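Local coordinates for protein tartronic semialdehyde reductase (Salmonella typhimurium, PDB 1YB4) that probably catalyses the reversible NAD(P)H-dependent reduction of tartronate semialdehyde (2-hydroxy-3-oxopropanoate) to (R)-glycerate, at residues M18-A23 against A38-S43; V47-A52 against T56-I61; P70-V75 against I92-S97; R105-V110 against A115-A120; L181-V186 against E218-R223. One frame throughout, in Å; residues are numbered along the deposited sequence.

Interaction 1 (M18-A23 against A38-S43); sequences MAINLA and ADELLS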
# COMPACT_ATOMS: atom_id res chain seq x y z
N MSE A 18 -21.04 32.36 -5.18
CA MSE A 18 -22.06 31.69 -5.98
C MSE A 18 -23.35 32.49 -5.88
O MSE A 18 -24.01 32.76 -6.89
CB MSE A 18 -22.26 30.25 -5.51
CG MSE A 18 -21.09 29.35 -5.92
SE MSE A 18 -20.95 27.65 -5.00
CE MSE A 18 -22.19 26.62 -6.09
N ALA A 19 -23.70 32.87 -4.64
CA ALA A 19 -24.90 33.65 -4.39
C ALA A 19 -24.75 34.97 -5.16
O ALA A 19 -25.69 35.42 -5.84
CB ALA A 19 -25.06 33.91 -2.88
N ILE A 20 -23.56 35.58 -5.05
CA ILE A 20 -23.28 36.83 -5.74
C ILE A 20 -23.51 36.70 -7.25
O ILE A 20 -23.97 37.64 -7.89
CB ILE A 20 -21.83 37.31 -5.49
CG1 ILE A 20 -21.66 37.66 -4.02
CG2 ILE A 20 -21.51 38.51 -6.37
CD1 ILE A 20 -20.36 38.37 -3.69
N ASN A 21 -23.19 35.55 -7.83
CA ASN A 21 -23.41 35.38 -9.26
C ASN A 21 -24.90 35.25 -9.60
O ASN A 21 -25.33 35.73 -10.64
CB ASN A 21 -22.67 34.14 -9.79
CG ASN A 21 -21.40 34.50 -10.51
OD1 ASN A 21 -20.46 35.02 -9.92
ND2 ASN A 21 -21.37 34.25 -11.82
N LEU A 22 -25.67 34.60 -8.74
CA LEU A 22 -27.11 34.44 -8.98
C LEU A 22 -27.81 35.80 -8.83
O LEU A 22 -28.70 36.16 -9.61
CB LEU A 22 -27.71 33.44 -8.01
CG LEU A 22 -27.33 31.96 -8.19
CD1 LEU A 22 -27.91 31.17 -7.05
CD2 LEU A 22 -27.86 31.44 -9.52
N ALA A 23 -27.39 36.56 -7.81
CA ALA A 23 -27.96 37.87 -7.55
C ALA A 23 -27.62 38.83 -8.69
O ALA A 23 -28.44 39.64 -9.11
CB ALA A 23 -27.44 38.40 -6.23
N ALA A 38 -21.50 38.96 3.02
CA ALA A 38 -20.66 39.90 2.31
C ALA A 38 -21.55 41.06 1.86
O ALA A 38 -22.69 40.86 1.44
CB ALA A 38 -20.01 39.24 1.11
N ASP A 39 -21.03 42.28 1.94
CA ASP A 39 -21.80 43.45 1.54
C ASP A 39 -22.27 43.34 0.09
O ASP A 39 -23.44 43.60 -0.22
CB ASP A 39 -20.95 44.71 1.69
CG ASP A 39 -20.77 45.44 0.37
OD1 ASP A 39 -21.69 46.21 -0.01
OD2 ASP A 39 -19.73 45.24 -0.29
N GLU A 40 -21.36 42.95 -0.80
CA GLU A 40 -21.65 42.85 -2.23
C GLU A 40 -22.99 42.22 -2.58
O GLU A 40 -23.72 42.77 -3.41
CB GLU A 40 -20.52 42.09 -2.95
CG GLU A 40 -20.64 42.16 -4.47
CD GLU A 40 -19.39 41.67 -5.18
OE1 GLU A 40 -19.37 41.69 -6.43
OE2 GLU A 40 -18.43 41.27 -4.49
N LEU A 41 -23.33 41.09 -1.96
CA LEU A 41 -24.61 40.47 -2.27
C LEU A 41 -25.75 41.10 -1.48
O LEU A 41 -26.91 41.03 -1.88
CB LEU A 41 -24.60 38.94 -2.03
CG LEU A 41 -24.62 38.35 -0.63
CD1 LEU A 41 -24.99 36.87 -0.70
CD2 LEU A 41 -23.27 38.53 0.03
N LEU A 42 -25.43 41.74 -0.36
CA LEU A 42 -26.49 42.39 0.39
C LEU A 42 -26.96 43.55 -0.48
O LEU A 42 -28.15 43.67 -0.79
CB LEU A 42 -25.99 42.91 1.74
CG LEU A 42 -26.05 41.89 2.89
CD1 LEU A 42 -25.48 42.50 4.16
CD2 LEU A 42 -27.50 41.46 3.12
N SER A 43 -26.01 44.37 -0.92
CA SER A 43 -26.32 45.52 -1.77
C SER A 43 -26.53 45.11 -3.22
O SER A 43 -26.12 45.82 -4.14
CB SER A 43 -25.18 46.54 -1.71
OG SER A 43 -24.08 46.10 -2.49

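Interaction 2 (V47-A52 against T56-I61); sequences VNVETA and TEFADI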
# COMPACT_ATOMS: atom_id res chain seq x y z
N VAL A 47 -31.56 39.21 0.56
CA VAL A 47 -32.16 39.56 1.84
C VAL A 47 -31.62 38.57 2.86
O VAL A 47 -32.03 37.41 2.87
CB VAL A 47 -33.69 39.41 1.79
CG1 VAL A 47 -34.29 39.87 3.09
CG2 VAL A 47 -34.26 40.19 0.62
N ASN A 48 -30.70 39.03 3.72
CA ASN A 48 -30.10 38.16 4.73
C ASN A 48 -31.09 37.80 5.85
O ASN A 48 -30.90 38.19 7.00
CB ASN A 48 -28.88 38.84 5.34
CG ASN A 48 -28.15 37.96 6.34
OD1 ASN A 48 -27.24 38.41 7.04
ND2 ASN A 48 -28.54 36.69 6.41
N VAL A 49 -32.13 37.05 5.51
CA VAL A 49 -33.12 36.66 6.50
C VAL A 49 -32.35 35.94 7.60
O VAL A 49 -31.73 34.88 7.41
CB VAL A 49 -34.22 35.77 5.87
CG1 VAL A 49 -34.56 36.31 4.47
CG2 VAL A 49 -33.80 34.32 5.80
N GLU A 50 -32.40 36.54 8.78
CA GLU A 50 -31.68 36.05 9.96
C GLU A 50 -31.46 34.53 10.12
O GLU A 50 -30.47 34.15 10.73
CB GLU A 50 -32.32 36.62 11.22
CG GLU A 50 -31.60 37.88 11.78
CD GLU A 50 -31.85 39.15 10.96
OE1 GLU A 50 -32.93 39.76 11.11
OE2 GLU A 50 -30.97 39.55 10.17
N THR A 51 -32.34 33.67 9.61
CA THR A 51 -32.07 32.24 9.73
C THR A 51 -32.60 31.32 8.60
O THR A 51 -33.10 31.80 7.59
CB THR A 51 -32.48 31.74 11.14
OG1 THR A 51 -31.83 32.55 12.14
CG2 THR A 51 -31.99 30.32 11.37
N ALA A 52 -32.44 30.00 8.78
CA ALA A 52 -32.79 28.95 7.80
C ALA A 52 -34.23 28.65 7.38
O ALA A 52 -34.55 28.72 6.19
CB ALA A 52 -32.12 27.63 8.22
N THR A 56 -36.30 28.90 3.12
CA THR A 56 -37.18 27.92 2.49
C THR A 56 -38.60 28.44 2.22
O THR A 56 -39.28 27.97 1.30
CB THR A 56 -37.28 26.62 3.33
OG1 THR A 56 -36.05 26.43 4.05
CG2 THR A 56 -37.50 25.42 2.43
N GLU A 57 -39.06 29.40 3.02
CA GLU A 57 -40.40 29.94 2.86
C GLU A 57 -40.53 30.78 1.59
O GLU A 57 -41.30 30.43 0.69
CB GLU A 57 -40.79 30.75 4.11
CG GLU A 57 -40.55 29.96 5.40
CD GLU A 57 -41.24 30.55 6.62
OE1 GLU A 57 -41.13 31.77 6.85
OE2 GLU A 57 -41.89 29.77 7.36
N PHE A 58 -39.79 31.88 1.49
CA PHE A 58 -39.88 32.72 0.30
C PHE A 58 -38.88 32.32 -0.77
O PHE A 58 -38.02 33.11 -1.14
CB PHE A 58 -39.67 34.19 0.64
CG PHE A 58 -38.84 34.42 1.88
CD1 PHE A 58 -37.58 33.86 2.00
CD2 PHE A 58 -39.34 35.19 2.93
CE1 PHE A 58 -36.81 34.06 3.15
CE2 PHE A 58 -38.59 35.40 4.08
CZ PHE A 58 -37.32 34.83 4.19
N ALA A 59 -39.02 31.08 -1.25
CA ALA A 59 -38.14 30.55 -2.29
C ALA A 59 -38.62 29.18 -2.76
O ALA A 59 -38.96 28.32 -1.95
CB ALA A 59 -36.72 30.44 -1.77
N ASP A 60 -38.65 28.98 -4.08
CA ASP A 60 -39.07 27.71 -4.66
C ASP A 60 -37.87 26.77 -4.91
O ASP A 60 -38.00 25.55 -4.89
CB ASP A 60 -39.84 27.93 -5.96
CG ASP A 60 -41.06 28.82 -5.78
OD1 ASP A 60 -41.77 28.68 -4.75
OD2 ASP A 60 -41.30 29.66 -6.67
N ILE A 61 -36.70 27.35 -5.18
CA ILE A 61 -35.49 26.58 -5.39
C ILE A 61 -34.51 27.03 -4.30
O ILE A 61 -34.18 28.22 -4.18
CB ILE A 61 -34.90 26.85 -6.80
CG1 ILE A 61 -35.86 26.34 -7.87
CG2 ILE A 61 -33.56 26.14 -6.95
CD1 ILE A 61 -35.43 26.65 -9.31

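Interaction 3 (P70-V75 against I92-S97); sequences PQVEDV and IVDMSS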
# COMPACT_ATOMS: atom_id res chain seq x y z
N PRO A 70 -23.02 16.07 7.88
CA PRO A 70 -23.91 16.36 9.01
C PRO A 70 -24.56 17.75 9.00
O PRO A 70 -25.72 17.88 9.39
CB PRO A 70 -23.01 16.14 10.22
CG PRO A 70 -22.16 14.99 9.75
CD PRO A 70 -21.77 15.46 8.36
N GLN A 71 -23.81 18.77 8.56
CA GLN A 71 -24.34 20.13 8.48
C GLN A 71 -25.39 20.26 7.38
O GLN A 71 -26.23 21.16 7.41
CB GLN A 71 -23.24 21.13 8.20
CG GLN A 71 -22.37 21.47 9.37
CD GLN A 71 -21.36 22.52 9.01
OE1 GLN A 71 -21.71 23.66 8.68
NE2 GLN A 71 -20.08 22.15 9.04
N VAL A 72 -25.32 19.38 6.38
CA VAL A 72 -26.31 19.39 5.32
C VAL A 72 -27.56 18.71 5.87
O VAL A 72 -28.68 19.03 5.46
CB VAL A 72 -25.83 18.62 4.06
CG1 VAL A 72 -27.02 18.12 3.25
CG2 VAL A 72 -25.01 19.54 3.19
N GLU A 73 -27.38 17.78 6.80
CA GLU A 73 -28.51 17.07 7.37
C GLU A 73 -29.30 17.96 8.32
O GLU A 73 -30.53 17.89 8.37
CB GLU A 73 -28.05 15.82 8.13
CG GLU A 73 -29.20 14.93 8.55
CD GLU A 73 -28.75 13.76 9.42
OE1 GLU A 73 -27.82 13.03 9.01
OE2 GLU A 73 -29.35 13.59 10.51
N ASP A 74 -28.59 18.81 9.06
CA ASP A 74 -29.23 19.71 10.01
C ASP A 74 -29.97 20.81 9.25
O ASP A 74 -31.05 21.22 9.64
CB ASP A 74 -28.18 20.31 10.94
CG ASP A 74 -28.80 20.99 12.15
OD1 ASP A 74 -28.06 21.67 12.89
OD2 ASP A 74 -30.02 20.84 12.37
N VAL A 75 -29.37 21.29 8.16
CA VAL A 75 -30.03 22.32 7.38
C VAL A 75 -31.33 21.75 6.87
O VAL A 75 -32.36 22.42 6.83
CB VAL A 75 -29.18 22.76 6.17
CG1 VAL A 75 -30.04 23.52 5.17
CG2 VAL A 75 -28.04 23.64 6.64
N ILE A 92 -35.02 21.49 -3.84
CA ILE A 92 -33.87 21.69 -2.98
C ILE A 92 -32.65 21.14 -3.71
O ILE A 92 -32.65 20.01 -4.20
CB ILE A 92 -34.07 20.96 -1.63
CG1 ILE A 92 -32.88 21.21 -0.71
CG2 ILE A 92 -34.28 19.49 -1.87
CD1 ILE A 92 -32.91 22.58 -0.10
N VAL A 93 -31.61 21.96 -3.81
CA VAL A 93 -30.40 21.53 -4.48
C VAL A 93 -29.18 21.70 -3.59
O VAL A 93 -28.79 22.82 -3.22
CB VAL A 93 -30.19 22.28 -5.83
CG1 VAL A 93 -31.50 22.34 -6.59
CG2 VAL A 93 -29.68 23.65 -5.59
N ASP A 94 -28.58 20.57 -3.22
CA ASP A 94 -27.40 20.57 -2.39
C ASP A 94 -26.20 20.53 -3.30
O ASP A 94 -26.05 19.62 -4.12
CB ASP A 94 -27.39 19.36 -1.46
CG ASP A 94 -26.23 19.39 -0.49
OD1 ASP A 94 -25.79 20.52 -0.14
OD2 ASP A 94 -25.78 18.30 -0.07
N MSE A 95 -25.34 21.53 -3.15
CA MSE A 95 -24.16 21.62 -3.96
C MSE A 95 -22.90 21.35 -3.16
O MSE A 95 -21.78 21.52 -3.66
CB MSE A 95 -24.12 22.97 -4.66
CG MSE A 95 -25.27 23.12 -5.64
SE MSE A 95 -25.22 24.71 -6.73
CE MSE A 95 -24.04 24.10 -8.15
N SER A 96 -23.09 20.90 -1.92
CA SER A 96 -21.99 20.54 -1.04
C SER A 96 -21.44 19.20 -1.49
O SER A 96 -22.11 18.47 -2.23
CB SER A 96 -22.47 20.37 0.41
OG SER A 96 -23.27 21.44 0.86
N SER A 97 -20.23 18.88 -1.07
CA SER A 97 -19.65 17.57 -1.38
C SER A 97 -19.77 16.78 -0.09
O SER A 97 -19.00 16.97 0.85
CB SER A 97 -18.17 17.69 -1.79
OG SER A 97 -18.05 18.30 -3.05

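Interaction 4 (R105-V110 against A115-A120); sequences RFAQRV and ADYLDA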
# COMPACT_ATOMS: atom_id res chain seq x y z
N ARG A 105 -30.52 8.97 1.24
CA ARG A 105 -31.64 9.07 2.16
C ARG A 105 -32.14 10.48 2.44
O ARG A 105 -33.31 10.67 2.77
CB ARG A 105 -31.34 8.33 3.47
CG ARG A 105 -30.39 9.02 4.42
CD ARG A 105 -30.54 8.41 5.82
NE ARG A 105 -29.58 8.94 6.77
CZ ARG A 105 -28.27 8.69 6.73
NH1 ARG A 105 -27.76 7.92 5.78
NH2 ARG A 105 -27.47 9.23 7.65
N PHE A 106 -31.29 11.49 2.32
CA PHE A 106 -31.76 12.86 2.53
C PHE A 106 -32.79 13.13 1.43
O PHE A 106 -33.87 13.67 1.68
CB PHE A 106 -30.60 13.86 2.39
CG PHE A 106 -29.60 13.80 3.51
CD1 PHE A 106 -29.70 12.85 4.52
CD2 PHE A 106 -28.53 14.70 3.55
CE1 PHE A 106 -28.77 12.80 5.56
CE2 PHE A 106 -27.59 14.66 4.58
CZ PHE A 106 -27.71 13.71 5.59
N ALA A 107 -32.43 12.73 0.22
CA ALA A 107 -33.26 12.90 -0.96
C ALA A 107 -34.65 12.31 -0.78
O ALA A 107 -35.64 13.04 -0.83
CB ALA A 107 -32.59 12.28 -2.19
N GLN A 108 -34.74 11.00 -0.56
CA GLN A 108 -36.05 10.39 -0.41
C GLN A 108 -36.82 10.95 0.78
O GLN A 108 -38.05 10.88 0.80
CB GLN A 108 -35.96 8.87 -0.33
CG GLN A 108 -35.33 8.32 0.92
CD GLN A 108 -35.25 6.80 0.89
OE1 GLN A 108 -36.26 6.12 0.65
NE2 GLN A 108 -34.05 6.26 1.12
N ARG A 109 -36.11 11.49 1.77
CA ARG A 109 -36.79 12.07 2.92
C ARG A 109 -37.50 13.31 2.41
O ARG A 109 -38.70 13.46 2.59
CB ARG A 109 -35.81 12.47 4.02
CG ARG A 109 -35.47 11.37 5.00
CD ARG A 109 -35.24 11.97 6.37
NE ARG A 109 -33.96 11.58 6.96
CZ ARG A 109 -33.45 12.13 8.05
NH1 ARG A 109 -34.12 13.10 8.67
NH2 ARG A 109 -32.28 11.72 8.53
N VAL A 110 -36.74 14.19 1.78
CA VAL A 110 -37.30 15.41 1.22
C VAL A 110 -38.38 15.04 0.19
O VAL A 110 -39.42 15.68 0.12
CB VAL A 110 -36.18 16.28 0.56
CG1 VAL A 110 -36.78 17.32 -0.37
CG2 VAL A 110 -35.37 16.98 1.63
N ALA A 115 -41.13 17.50 -2.20
CA ALA A 115 -40.17 18.37 -2.87
C ALA A 115 -39.19 17.57 -3.71
O ALA A 115 -38.99 16.38 -3.47
CB ALA A 115 -39.42 19.19 -1.83
N ASP A 116 -38.60 18.22 -4.70
CA ASP A 116 -37.61 17.56 -5.55
C ASP A 116 -36.23 17.84 -4.95
O ASP A 116 -36.03 18.84 -4.25
CB ASP A 116 -37.69 18.09 -6.98
CG ASP A 116 -38.93 17.59 -7.71
OD1 ASP A 116 -39.15 16.36 -7.73
OD2 ASP A 116 -39.67 18.42 -8.27
N TYR A 117 -35.28 16.95 -5.24
CA TYR A 117 -33.92 17.06 -4.72
C TYR A 117 -32.89 16.80 -5.80
O TYR A 117 -32.99 15.83 -6.55
CB TYR A 117 -33.73 16.04 -3.59
CG TYR A 117 -32.44 16.17 -2.79
CD1 TYR A 117 -32.48 16.58 -1.45
CD2 TYR A 117 -31.20 15.86 -3.35
CE1 TYR A 117 -31.31 16.68 -0.69
CE2 TYR A 117 -30.03 15.96 -2.59
CZ TYR A 117 -30.10 16.37 -1.27
OH TYR A 117 -28.95 16.46 -0.51
N LEU A 118 -31.92 17.69 -5.89
CA LEU A 118 -30.84 17.51 -6.85
C LEU A 118 -29.57 17.59 -6.03
O LEU A 118 -29.38 18.55 -5.28
CB LEU A 118 -30.79 18.64 -7.89
CG LEU A 118 -31.80 18.81 -9.02
CD1 LEU A 118 -31.28 19.89 -9.97
CD2 LEU A 118 -32.02 17.49 -9.76
N ASP A 119 -28.71 16.58 -6.11
CA ASP A 119 -27.44 16.66 -5.41
C ASP A 119 -26.51 17.02 -6.54
O ASP A 119 -26.36 16.28 -7.51
CB ASP A 119 -27.04 15.33 -4.74
CG ASP A 119 -27.11 14.14 -5.68
OD1 ASP A 119 -28.22 13.71 -6.05
OD2 ASP A 119 -26.04 13.61 -6.05
N ALA A 120 -25.92 18.20 -6.46
CA ALA A 120 -25.03 18.65 -7.51
C ALA A 120 -23.70 19.16 -6.96
O ALA A 120 -23.42 20.38 -6.99
CB ALA A 120 -25.72 19.72 -8.35

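Interaction 5 (L181-V186 against E218-R223); sequences LNIEAV and EVHGER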
# COMPACT_ATOMS: atom_id res chain seq x y z
N LEU A 181 -4.90 10.06 -7.22
CA LEU A 181 -4.06 9.01 -7.74
C LEU A 181 -3.19 9.47 -8.94
O LEU A 181 -2.04 9.06 -9.05
CB LEU A 181 -4.92 7.79 -8.09
CG LEU A 181 -5.13 6.88 -6.87
CD1 LEU A 181 -5.74 7.68 -5.72
CD2 LEU A 181 -6.00 5.70 -7.25
N ASN A 182 -3.74 10.32 -9.82
CA ASN A 182 -2.97 10.81 -10.98
C ASN A 182 -1.84 11.72 -10.51
O ASN A 182 -0.71 11.63 -11.01
CB ASN A 182 -3.88 11.56 -11.95
CG ASN A 182 -4.62 10.62 -12.87
OD1 ASN A 182 -4.78 9.43 -12.57
ND2 ASN A 182 -5.09 11.14 -14.01
N ILE A 183 -2.13 12.58 -9.53
CA ILE A 183 -1.11 13.48 -9.00
C ILE A 183 0.01 12.65 -8.38
O ILE A 183 1.19 12.94 -8.57
CB ILE A 183 -1.68 14.45 -7.93
CG1 ILE A 183 -2.60 15.48 -8.60
CG2 ILE A 183 -0.55 15.19 -7.24
CD1 ILE A 183 -3.38 16.38 -7.62
N GLU A 184 -0.34 11.60 -7.65
CA GLU A 184 0.66 10.77 -7.01
C GLU A 184 1.47 10.03 -8.06
O GLU A 184 2.69 9.84 -7.92
CB GLU A 184 -0.01 9.80 -6.04
CG GLU A 184 0.90 9.24 -4.95
CD GLU A 184 1.71 8.04 -5.41
OE1 GLU A 184 1.34 7.42 -6.43
OE2 GLU A 184 2.71 7.71 -4.73
N ALA A 185 0.81 9.61 -9.13
CA ALA A 185 1.50 8.90 -10.19
C ALA A 185 2.58 9.77 -10.84
O ALA A 185 3.73 9.35 -10.99
CB ALA A 185 0.50 8.41 -11.24
N VAL A 186 2.22 10.99 -11.23
CA VAL A 186 3.19 11.90 -11.84
C VAL A 186 4.36 12.12 -10.87
O VAL A 186 5.52 12.23 -11.29
CB VAL A 186 2.52 13.26 -12.22
CG1 VAL A 186 3.50 14.17 -12.96
CG2 VAL A 186 1.28 12.99 -13.09
N GLU A 218 0.03 17.49 -17.37
CA GLU A 218 0.16 18.75 -18.06
C GLU A 218 0.22 19.94 -17.11
O GLU A 218 1.19 20.69 -17.10
CB GLU A 218 -1.01 18.95 -19.02
CG GLU A 218 -0.81 20.12 -19.95
CD GLU A 218 -2.07 20.45 -20.70
OE1 GLU A 218 -2.86 19.51 -20.97
OE2 GLU A 218 -2.27 21.65 -21.01
N VAL A 219 -0.83 20.10 -16.30
CA VAL A 219 -0.89 21.19 -15.35
C VAL A 219 -0.05 20.95 -14.11
O VAL A 219 0.96 21.62 -13.90
CB VAL A 219 -2.34 21.49 -14.93
CG1 VAL A 219 -2.36 22.67 -13.94
CG2 VAL A 219 -3.20 21.83 -16.17
N HIS A 220 -0.47 19.99 -13.28
CA HIS A 220 0.23 19.65 -12.05
C HIS A 220 1.68 19.25 -12.27
O HIS A 220 2.55 19.53 -11.44
CB HIS A 220 -0.51 18.55 -11.32
CG HIS A 220 -1.93 18.90 -11.01
ND1 HIS A 220 -2.91 18.94 -11.98
CD2 HIS A 220 -2.52 19.32 -9.87
CE1 HIS A 220 -4.04 19.38 -11.44
NE2 HIS A 220 -3.82 19.61 -10.16
N GLY A 221 1.94 18.57 -13.38
CA GLY A 221 3.31 18.18 -13.67
C GLY A 221 4.17 19.43 -13.64
O GLY A 221 5.19 19.50 -12.96
N GLU A 222 3.72 20.43 -14.38
CA GLU A 222 4.41 21.72 -14.47
C GLU A 222 4.58 22.35 -13.08
O GLU A 222 5.67 22.80 -12.73
CB GLU A 222 3.62 22.65 -15.40
CG GLU A 222 4.33 23.93 -15.81
CD GLU A 222 5.27 23.72 -16.99
OE1 GLU A 222 6.25 22.94 -16.85
OE2 GLU A 222 5.04 24.34 -18.05
N ARG A 223 3.51 22.36 -12.30
CA ARG A 223 3.55 22.93 -10.96
C ARG A 223 4.64 22.31 -10.09
O ARG A 223 5.20 22.98 -9.22
CB ARG A 223 2.19 22.77 -10.28
CG ARG A 223 1.09 23.66 -10.83
CD ARG A 223 -0.27 23.35 -10.19
NE ARG A 223 -1.36 24.09 -10.82
CZ ARG A 223 -2.65 23.98 -10.49
NH1 ARG A 223 -3.03 23.16 -9.52
NH2 ARG A 223 -3.56 24.69 -11.15

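Interaction 1 (M18-A23 against A38-S43)
Ala19 and Ile20 meet Glu40 and Leu41 in a buried, largely apolar helix-to-helix contact on the side of the nucleotide-binding domain bounded by strand 28-31, where the short helix 39-42 leans on helix 15-24. The backbones come close at Ile20 and Leu41, whose CA atoms are 5.2 Å apart, and no hydrogen bond crosses between the segments. Ile20 does most of the touching. Its CG1 lies 3.8 Å from CB of Leu41, and the two side chains cross at about a right angle. Further out, CD1 of Ile20 rests on the stretched chain of Glu40 and comes within 3.6 Å of its OE2, while CG2 of Ile20 sits 3.8 Å from Glu40 OE1. Helix 15-24 follows strand 5-8, and a GxGxxG-type pattern spans the turn and the start of the helix, consistent with the first beta-alpha-beta unit of a Rossmann fold; Ala19 also packs on Phe8 of that strand and on Leu11 in the turn. With chi1 at 74°, Leu41 holds CG between its own backbone N and carbonyl carbon, and from there CD1 reaches CB of Ala19 at 3.7 Å. The same leucine touches Val31 on strand 28-31, so it bridges helix and sheet edge. Glu40 uses its hydrocarbon part against Ile20, whereas its carboxylate forms a salt bridge through OE1 with NH2 of Arg24, just beyond Ala23 on the same helix.

Interaction 2 (V47-A52 against T56-I61)
The loop 47-52 and the end of helix 52-57 belong to the peripheral part of the Rossmann-type domain, where Val49 faces Phe58 and Ala52 is loosely joined to Thr56 shortly before strand 61-64. Val49 and Phe58 point at each other across the gap. The outer end of the phenyl ring is aimed at the valine, with CG2 of Val49 lying in the ring plane at its edge, 3.9 Å from CZ of Phe58. The other methyl, CG1, approaches obliquely, but its modelled separation from the ring is too short to be trusted in detail. Inverse gamma turns centred on Asn48 and Phe58 bend the chain beside this meeting point. Beyond the two segments, the Phe58 ring stacks with His30 of strand 28-31, and Val49 touches that same histidine, so the three side chains form one cluster beside that strand. Nearer the helix, OG1 of Thr56 gives a weak hydrogen bond to Ala52 O at 3.5 Å; chi1 of -30° sets this hydroxyl beside its own backbone N, facing back along the helix. Cohesion here therefore comes chiefly from apolar and aromatic packing, with the long hydroxyl-to-carbonyl bond adding little grip.

Interaction 3 (P70-V75 against I92-S97)
Helix 69-77 passes beside the end of strand 90-94 with Val72 nearest Ser96, their CA atoms 7.8 Å apart, and the gap is spanned by side chains alone. Val72 is the single residue that the helix sends across. Its two methyls divide the work. CG1, anti to the backbone N at chi1 155°, lies 3.5 Å from OD2 of Asp94. CG2 comes within 3.5 Å of Ser96 OG. Val72 and Asp94 meet head-on, so the branched end of the valine is set against the carboxylate. These are van der Waals contacts of methyl groups with polar atoms. Asp94 and Ser96 are themselves linked, for the Ser96 backbone N gives a weak hydrogen bond to Asp94 OD1 at 3.3 Å. The buried OG of Ser96 lies within hydrogen-bonding distance of both Asp94 OD1, at 2.9 Å, and Val66 O in the loop leading to the helix; its single proton can serve one at a time, and the choice is open. Close by, OG of Ser97 is hydrogen-bonded to NZ of Lys172, the predicted active-site lysine, and Ser96 O accepts from Gln169 NE2. The arrangement belongs to the beta-alpha-beta crossover formed by strand 61-64, helix 69-77 and strand 90-94 of the Rossmann-type domain, at the C-terminal end of strand 90-94, where the chain turns toward the probable catalytic site.

Interaction 4 (R105-V110 against A115-A120)
Helix 105-110 runs nearly antiparallel to strand 115-119, their directions 162° apart and their axes 7.6 Å at the closest. The ring of Tyr117 lies against the helix backbone: CA of Ala107 stands over one face in a CH-pi contact, 4.1 Å from the centroid of the Tyr117 ring and offset toward its rim, while CB of Ala107 approaches Tyr117 CG at 3.9 Å. Tyr117 gets there because its CG is anti to the backbone N (chi1 -171°), carrying the ring out from the strand. Val110 works at the ring's edge, its CB near the ring plane and 4.2 Å from CD1 of Tyr117. The valine's CG1 turns to Ala115 and meets its CB at 3.5 Å. Where the chain reverses, Ala115 N gives Val110 O a weak, bent hydrogen bond of 3.4 Å. At the far end of the tyrosine, OH lies near the plane of the Phe106 ring, at its edge, and 4.2 Å from CB of Phe106. On the neighbouring strand 90-94, Ile92 touches both Val110 and Tyr117, extending the apolar layer between helix and sheet. The chemistry is thus mainly dispersive, a small alanine letting the aromatic face come down close to the helix, with little directional bonding.

Interaction 5 (L181-V186 against E218-R223)
Ile183 reaches across to His220 with the longer of its two branches. Its CB bond runs alongside helix 215-225 without aiming at it, but CG1 stands beside the backbone N (chi1 -70°) and the chain then extends, which brings the tip closer. CG1 comes first, 4.0 Å from CD2 of His220; CD1 follows, 3.8 Å from the same CD2 and 4.1 Å from His220 NE2. The methyl meets the imidazole at an oblique angle. One turn on, CG1 of Val186 rests on the bare backbone of Gly221, 4.1 Å from its CA. The CA atoms of Val186 and Gly221 are 6.5 Å apart. The His220 ring also meets that of His279 and, at about 90°, the ring of Phe211 of a second subunit. Asn182 and Ala185 also pack on that subunit, against its Asn182 and Leu181, so this part of helix 167-195 lies at a subunit interface. The contact is plain helix-to-helix packing within the all-helical C-terminal domain characteristic of the 3-hydroxyisobutyrate dehydrogenase family, joining its long first helix to helix 215-225.

In the fold
Interactions 1 to 4 follow one another along the chain within the Rossmann-type nucleotide-binding domain, and interaction 5 lies across the chain's centre in the helical C-terminal domain, its centre about 31 to 42 Å from those of the others. Interactions 3 and 4 are most intimately joined, with centres about 10 Å apart: strands 90-94 and 115-123 are neighbours in the sheet, and Phe106 packs on Glu73. Interactions 1 and 2 touch through Leu42 and Asn48, at the side of the sheet bounded by strand 28-31, while the selenomethionines Met18 and Met95 touch to connect interactions 1 and 3. Helix 167-195 carries both the predicted active-site Lys172, near interaction 3, and the first segment of interaction 5, thereby linking the two domains.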